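Local coordinates for UPF0130 protein PH1069 (Pyrococcus horikoshii, PDB 2IT3) that probably methylates N-4 of a wyosine precursor at position 37 of tRNA(Phe), using S-adenosyl-L-methionine, in wyosine derivative biosynthesis, at the interface of chains A and B. Sequence-based numbering; all coordinates share one arbitrary frame. Chains: chain A/B, UPF0130 protein PH1069.

The interface of chains A and B. Residues chain A 5, 115, 135, 138; chain B 115, 119, 135, 138.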
loop_
_atom_site.group_PDB
_atom_site.type_symbol
_atom_site.label_atom_id
_atom_site.label_comp_id
_atom_site.label_asym_id
_atom_site.label_seq_id
_atom_site.Cartn_x
_atom_site.Cartn_y
_atom_site.Cartn_z
HETATM N N MSE A 5 -16.948 -16.654 -16.975
HETATM C CA MSE A 5 -17.475 -16.106 -15.731
HETATM C C MSE A 5 -18.367 -14.886 -15.875
HETATM O O MSE A 5 -18.225 -14.102 -16.812
HETATM C CB MSE A 5 -16.331 -15.779 -14.787
HETATM C CG MSE A 5 -15.587 -16.996 -14.329
HETATM SE SE MSE A 5 -14.192 -16.462 -13.183
HETATM C CE MSE A 5 -12.838 -16.062 -14.504
ATOM N N LEU A 115 -9.954 -12.863 -17.177
ATOM C CA LEU A 115 -8.858 -13.053 -16.239
ATOM C C LEU A 115 -7.541 -12.839 -16.977
ATOM O O LEU A 115 -6.593 -12.260 -16.447
ATOM C CB LEU A 115 -8.930 -14.472 -15.669
ATOM C CG LEU A 115 -8.333 -14.720 -14.285
ATOM C CD1 LEU A 115 -8.924 -13.739 -13.289
ATOM C CD2 LEU A 115 -8.616 -16.150 -13.863
ATOM N N ILE A 135 -5.058 -7.360 -8.762
ATOM C CA ILE A 135 -6.479 -7.548 -9.000
ATOM C C ILE A 135 -7.140 -7.238 -7.651
ATOM O O ILE A 135 -6.974 -7.974 -6.677
ATOM C CB ILE A 135 -6.772 -8.991 -9.452
ATOM C CG1 ILE A 135 -6.294 -9.172 -10.892
ATOM C CG2 ILE A 135 -8.255 -9.289 -9.371
ATOM C CD1 ILE A 135 -6.481 -10.575 -11.430
ATOM N N ILE A 138 -13.278 -9.104 -7.548
ATOM C CA ILE A 138 -13.995 -9.896 -8.535
ATOM C C ILE A 138 -15.421 -10.167 -8.072
ATOM O O ILE A 138 -15.665 -10.831 -7.073
ATOM C CB ILE A 138 -13.280 -11.240 -8.730
ATOM C CG1 ILE A 138 -11.952 -11.059 -9.475
ATOM C CG2 ILE A 138 -14.164 -12.172 -9.575
ATOM C CD1 ILE A 138 -11.243 -12.397 -9.705
ATOM N N LEU B 115 -10.300 -19.555 -7.828
ATOM C CA LEU B 115 -10.488 -18.117 -7.848
ATOM C C LEU B 115 -11.497 -17.752 -6.765
ATOM O O LEU B 115 -11.326 -16.768 -6.058
ATOM C CB LEU B 115 -11.004 -17.688 -9.224
ATOM C CG LEU B 115 -10.974 -16.200 -9.572
ATOM C CD1 LEU B 115 -9.539 -15.671 -9.457
ATOM C CD2 LEU B 115 -11.512 -16.007 -10.991
ATOM N N VAL B 119 -11.338 -14.869 -3.541
ATOM C CA VAL B 119 -12.272 -13.769 -3.310
ATOM C C VAL B 119 -12.828 -13.813 -1.894
ATOM O O VAL B 119 -12.991 -12.783 -1.247
ATOM C CB VAL B 119 -13.454 -13.822 -4.306
ATOM C CG1 VAL B 119 -14.558 -12.836 -3.884
ATOM C CG2 VAL B 119 -12.953 -13.495 -5.706
ATOM N N ILE B 135 -5.594 -9.922 -4.909
ATOM C CA ILE B 135 -5.010 -11.065 -5.596
ATOM C C ILE B 135 -3.746 -10.502 -6.215
ATOM O O ILE B 135 -3.805 -9.701 -7.149
ATOM C CB ILE B 135 -5.955 -11.612 -6.695
ATOM C CG1 ILE B 135 -7.193 -12.229 -6.027
ATOM C CG2 ILE B 135 -5.221 -12.621 -7.564
ATOM C CD1 ILE B 135 -8.187 -12.878 -6.971
ATOM N N ILE B 138 -1.742 -14.373 -10.561
ATOM C CA ILE B 138 -2.380 -15.575 -11.048
ATOM C C ILE B 138 -1.440 -16.088 -12.120
ATOM O O ILE B 138 -1.101 -15.356 -13.050
ATOM C CB ILE B 138 -3.742 -15.289 -11.691
ATOM C CG1 ILE B 138 -4.660 -14.593 -10.687
ATOM C CG2 ILE B 138 -4.367 -16.598 -12.167
ATOM C CD1 ILE B 138 -6.007 -14.251 -11.251
#
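Strand 134-138 of chain A runs antiparallel to strand 134-138 of chain B, helix 115-127 of each chain packs beside the pair, and the loop residue A:Met5 meets the start of helix 115-127 of chain B. A:Ile135 and B:Ile135 face each other across the two-fold axis and exchange a reciprocal pair of backbone hydrogen bonds: A:Ile135 N donates to B:Ile135 O at 3.1 Å, and B:Ile135 N returns the bond to A:Ile135 O at 3.0 Å. The two backbone bonds of this antiparallel bridge set the register of the strands at this point. Beta-branched isoleucine suits extended strands, and CB of A:Ile135 lies 3.9 Å from CB of B:Ile135.

On the helix-facing side, the isoleucine ends interlock with leucines. The CD1 tip of B:Ile138 crosses A:Leu115 at about a right angle, 3.6 Å from its CD1, and also reaches CD1 of A:Ile135. In the twin contact A:Ile138 CD1 sits 3.7 Å from B:Leu115 CD1. Its CG1 is turned beside the backbone N (chi1 -71°), and the extended chain beyond carries CD1 to the leucine, leaving CB to rest against CG2 of B:Val119, a short branched side chain that fits close to the strand. The two leucines approach tip to tip, CD2 of A:Leu115 and CD2 of B:Leu115 being 4.1 Å apart. Cutting A:Leu115 back to an alanine is likely to leave CD1 of B:Ile138 and CD2 of B:Leu115 without their methyl partners, with a gap near the axis. A:Met5, a selenomethionine, bends at chi3 (-85°) and lays its selenium 3.5 Å from B:Leu115 CD2; a flexible, unbranched chain is well suited to reach in from a loop.

The patch is part of a two-fold symmetric interface of the deposited assembly, which may or may not be the biological dimer. Here the strands pair at Ile135, which may link the sheets of the two subunits, with the start of helix 115-127 of each chain packed against the partner's strand.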